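Local coordinates for hydrogenase expression/formation protein HypE (Desulfovibrio vulgaris subsp. vulgaris, PDB 2Z1T), which binds ATP and magnesium and probably works in hydrogenase maturation, helping to make the cyanide ligands of the [NiFe] active site, at residues I70-V75 with V111-K116; D160-G165 with I275-E280. All coordinates share one frame; numbering follows the deposited sequence.

In the fold
From the N terminus the chain first passes through helix 27-31 and strand 50-58, then enters helix 70-83, where contact 1 opens. Strand 87-99 follows, and helix 104-121 closes a loop of 35 residues against helix 70-83, both inside the N-terminal AIR synthase-like part. Contact 2 opens later, in the loop after strand 141-151, and closes after 109 intervening residues, tying the loop that leads into strand 166-170 to the end of its neighbour in the C-terminal mixed sheet, strand 275-279. The two loops are in series, neither nesting nor crossing. The centres of contacts 1 and 2 lie about 32 Å apart, on opposite sides of the chain's centre, and the two contacts do not touch.

Contact 1: I70-V75 with V111-K116; sequences IGTLAV and VASMGK
M114 reaches from helix 104-121 across to helix 70-83 and touches three of its residues, each with a different part of its chain. M114 CB lies 3.9 Å from V75 CG2. With CG anti to the carbonyl carbon (chi1 -63°), the next methylene is carried over G71, and M114 CG sits 3.4 Å from G71 CA. M114 SD follows, still close to G71. The chain then bends at chi3 (72°), which sets the terminal methyl, M114 CE, 4.1 Å from A74 CB. G71 has no side chain to hold the helices apart, and the short segments approach to 7.5 Å between axes, at a crossing angle of -35°. V75 completes this side of the seam by turning its CG2 methyl to M114; this methyl also meets the main chain, with V75 CG2 3.5 Å from M114 O. The pair belongs to the alpha/beta core of the PurM-like N-terminal domain, in which helices pack on a mixed sheet. M114 also touches C94 and F96 of strand 87-99 and F31 of helix 27-31, while A74 rests on Y58 of strand 50-58; the side chain of A74 is about 8 Å from that of D56, a magnesium ligand. At the more exposed side of the seam, S113 CB lies over the start of the other helix, 4.0 Å from T72 N. No hydrogen bond passes directly between the two segments here. Instead D69, immediately before helix 70-83, joins them with its carboxylate: OD1 bonds to T72 N and OD2 to S113 OG, so one side chain grips both helices. T72 OG1 stands alongside S113 CB at 4.2 Å.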
# COMPACT_ATOMS: atom_id res chain seq x y z
N ILE A 70 4.83 13.03 -9.06
CA ILE A 70 4.66 11.73 -8.35
C ILE A 70 3.56 11.79 -7.27
O ILE A 70 2.77 10.85 -7.13
CB ILE A 70 6.02 11.21 -7.79
CG1 ILE A 70 5.94 9.74 -7.42
CG2 ILE A 70 6.49 12.05 -6.62
CD1 ILE A 70 7.29 9.12 -7.19
N GLY A 71 3.48 12.92 -6.56
CA GLY A 71 2.40 13.15 -5.59
C GLY A 71 1.07 13.12 -6.31
O GLY A 71 0.13 12.41 -5.92
N THR A 72 1.02 13.87 -7.39
CA THR A 72 -0.14 13.94 -8.26
C THR A 72 -0.60 12.56 -8.76
O THR A 72 -1.76 12.17 -8.51
CB THR A 72 0.19 14.91 -9.39
OG1 THR A 72 -0.11 16.24 -8.94
CG2 THR A 72 -0.54 14.61 -10.63
N LEU A 73 0.31 11.80 -9.40
CA LEU A 73 -0.05 10.45 -9.82
C LEU A 73 -0.52 9.63 -8.64
O LEU A 73 -1.57 8.96 -8.70
CB LEU A 73 1.10 9.71 -10.49
CG LEU A 73 1.77 10.19 -11.76
CD1 LEU A 73 0.86 11.04 -12.64
CD2 LEU A 73 2.99 10.98 -11.35
N ALA A 74 0.27 9.69 -7.56
CA ALA A 74 0.07 8.87 -6.38
C ALA A 74 -1.36 8.98 -5.81
O ALA A 74 -1.97 7.95 -5.47
CB ALA A 74 1.10 9.22 -5.34
N VAL A 75 -1.91 10.19 -5.75
CA VAL A 75 -3.31 10.32 -5.36
C VAL A 75 -4.25 9.98 -6.52
O VAL A 75 -5.08 9.07 -6.43
CB VAL A 75 -3.66 11.73 -4.82
CG1 VAL A 75 -5.15 11.83 -4.56
CG2 VAL A 75 -2.88 12.03 -3.57
N VAL A 111 4.51 16.17 -1.16
CA VAL A 111 3.46 15.97 -0.16
C VAL A 111 2.37 17.03 -0.31
O VAL A 111 1.19 16.72 -0.16
CB VAL A 111 4.04 15.91 1.28
CG1 VAL A 111 2.93 15.94 2.32
CG2 VAL A 111 4.90 14.65 1.45
N ALA A 112 2.76 18.26 -0.65
CA ALA A 112 1.81 19.35 -0.95
C ALA A 112 0.97 19.03 -2.20
O ALA A 112 -0.24 19.28 -2.25
CB ALA A 112 2.55 20.66 -1.13
N SER A 113 1.61 18.47 -3.21
CA SER A 113 0.86 17.96 -4.31
C SER A 113 -0.24 17.00 -3.81
O SER A 113 -1.39 17.09 -4.25
CB SER A 113 1.78 17.25 -5.30
OG SER A 113 2.43 18.17 -6.14
N MET A 114 0.13 16.10 -2.89
CA MET A 114 -0.77 15.01 -2.45
C MET A 114 -1.97 15.53 -1.67
O MET A 114 -3.11 15.18 -1.97
CB MET A 114 -0.02 13.95 -1.65
CG MET A 114 1.06 13.22 -2.44
SD MET A 114 1.89 11.87 -1.55
CE MET A 114 0.58 10.65 -1.52
N GLY A 115 -1.70 16.38 -0.67
CA GLY A 115 -2.75 17.06 0.09
C GLY A 115 -3.78 17.66 -0.84
O GLY A 115 -4.95 17.29 -0.78
N LYS A 116 -3.34 18.57 -1.71
CA LYS A 116 -4.22 19.22 -2.70
C LYS A 116 -5.04 18.21 -3.51
O LYS A 116 -6.27 18.32 -3.58
CB LYS A 116 -3.43 20.16 -3.64
CG LYS A 116 -4.35 21.10 -4.41
CD LYS A 116 -3.86 21.45 -5.85
CE LYS A 116 -3.03 22.74 -5.90
NZ LYS A 116 -3.60 23.84 -5.03

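Contact 2: D160-G165 with I275-E280; sequences DRARPG and ICILPE
The backbone of A162-G165 runs in nearly the same direction as I277-E280, 21° apart end to end, with CA atoms 6.5 Å apart at A162 and I277 and 6.3 Å apart at G165 and P279. At that spacing the two do not pair as strands, and a single weak hydrogen bond links them: E280 N to G165 O, 3.5 Å and bent to 131° at the hydrogen. The same carbonyl oxygen, G165 O, lies 3.6 Å from E280 CB. G165 has a positive phi (103°), a conformation that glycine adopts easily, and after it the chain enters strand 166-170. The buried end is apolar: A162 CB meets I277 CG2 at 4.1 Å, the methyl branch that I277 holds anti to its own backbone N while its longer CG1 arm lies beside that N. At the exposed end the R163 side chain reaches out from the loop to P279, with R163 NH2 4.3 Å from P279 CB and the guanidinium set obliquely to it. The E280 carboxylate turns to another partner, forming a salt bridge from OE2 to R301. D166 OD2 accepts the R163 N-H, and the side chains of I277 and P279 both touch D166. In the mixed sheet of the C-terminal domain, strand 275-279 runs antiparallel between 166-170 and 217-219; A162 touches V217 of strand 217-219 and I233 of helix 225-237, and E280 leads into helix 280-291.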
# COMPACT_ATOMS: atom_id res chain seq x y z
N ASP A 160 -14.80 -8.29 -17.31
CA ASP A 160 -15.41 -9.47 -17.95
C ASP A 160 -16.88 -9.26 -18.32
O ASP A 160 -17.58 -10.21 -18.64
CB ASP A 160 -15.26 -10.72 -17.06
CG ASP A 160 -16.03 -10.63 -15.73
OD1 ASP A 160 -16.48 -9.53 -15.32
OD2 ASP A 160 -16.17 -11.68 -15.07
N ARG A 161 -17.34 -8.02 -18.26
CA ARG A 161 -18.76 -7.72 -18.46
C ARG A 161 -19.07 -6.99 -19.76
O ARG A 161 -20.20 -6.55 -19.97
CB ARG A 161 -19.31 -6.95 -17.26
CG ARG A 161 -19.58 -7.84 -16.07
CD ARG A 161 -20.41 -7.16 -14.99
NE ARG A 161 -21.73 -6.74 -15.45
CZ ARG A 161 -22.15 -5.48 -15.53
NH1 ARG A 161 -21.33 -4.49 -15.18
NH2 ARG A 161 -23.37 -5.20 -15.96
N ALA A 162 -18.06 -6.85 -20.62
CA ALA A 162 -18.27 -6.30 -21.96
C ALA A 162 -19.08 -7.34 -22.71
O ALA A 162 -18.85 -8.55 -22.53
CB ALA A 162 -16.95 -6.04 -22.66
N ARG A 163 -20.05 -6.89 -23.48
CA ARG A 163 -20.91 -7.83 -24.19
C ARG A 163 -21.35 -7.34 -25.58
O ARG A 163 -21.40 -6.13 -25.82
CB ARG A 163 -22.10 -8.26 -23.30
CG ARG A 163 -23.02 -7.14 -22.89
CD ARG A 163 -24.47 -7.54 -23.10
NE ARG A 163 -25.40 -6.44 -22.84
CZ ARG A 163 -26.71 -6.51 -23.03
NH1 ARG A 163 -27.26 -7.62 -23.50
NH2 ARG A 163 -27.48 -5.46 -22.76
N PRO A 164 -21.65 -8.28 -26.50
CA PRO A 164 -22.11 -7.96 -27.85
C PRO A 164 -23.09 -6.79 -27.89
O PRO A 164 -24.18 -6.88 -27.31
CB PRO A 164 -22.80 -9.24 -28.29
CG PRO A 164 -22.05 -10.31 -27.59
CD PRO A 164 -21.54 -9.74 -26.30
N GLY A 165 -22.70 -5.71 -28.55
CA GLY A 165 -23.59 -4.57 -28.78
C GLY A 165 -23.34 -3.38 -27.88
O GLY A 165 -24.05 -2.38 -27.96
N ILE A 275 -11.81 4.15 -20.00
CA ILE A 275 -12.58 3.51 -21.04
C ILE A 275 -13.89 3.14 -20.37
O ILE A 275 -13.90 2.67 -19.22
CB ILE A 275 -11.87 2.23 -21.53
CG1 ILE A 275 -10.51 2.56 -22.16
CG2 ILE A 275 -12.75 1.45 -22.51
CD1 ILE A 275 -9.55 1.32 -22.27
N CYS A 276 -15.00 3.38 -21.06
CA CYS A 276 -16.32 3.07 -20.54
C CYS A 276 -17.03 2.26 -21.60
O CYS A 276 -17.06 2.65 -22.76
CB CYS A 276 -17.10 4.34 -20.22
SG CYS A 276 -18.83 4.09 -19.70
N ILE A 277 -17.58 1.12 -21.19
CA ILE A 277 -18.22 0.19 -22.12
C ILE A 277 -19.55 -0.21 -21.52
O ILE A 277 -19.60 -0.72 -20.39
CB ILE A 277 -17.36 -1.05 -22.36
CG1 ILE A 277 -16.12 -0.68 -23.17
CG2 ILE A 277 -18.16 -2.12 -23.06
CD1 ILE A 277 -15.15 -1.83 -23.38
N LEU A 278 -20.62 0.03 -22.28
CA LEU A 278 -21.99 -0.13 -21.80
C LEU A 278 -22.90 -0.40 -22.98
O LEU A 278 -22.49 -0.16 -24.12
CB LEU A 278 -22.46 1.15 -21.07
CG LEU A 278 -22.89 2.42 -21.83
CD1 LEU A 278 -23.39 3.45 -20.86
CD2 LEU A 278 -21.75 3.02 -22.62
N PRO A 279 -24.13 -0.89 -22.73
CA PRO A 279 -25.15 -1.04 -23.78
C PRO A 279 -25.34 0.20 -24.66
O PRO A 279 -25.26 1.33 -24.17
CB PRO A 279 -26.44 -1.34 -22.99
CG PRO A 279 -26.08 -1.11 -21.51
CD PRO A 279 -24.62 -1.35 -21.42
N GLU A 280 -25.62 -0.03 -25.94
CA GLU A 280 -25.87 1.04 -26.92
C GLU A 280 -26.90 2.09 -26.48
O GLU A 280 -26.70 3.29 -26.68
CB GLU A 280 -26.26 0.41 -28.26
CG GLU A 280 -26.31 1.39 -29.42
CD GLU A 280 -25.06 2.25 -29.51
OE1 GLU A 280 -25.21 3.49 -29.33
OE2 GLU A 280 -23.95 1.69 -29.73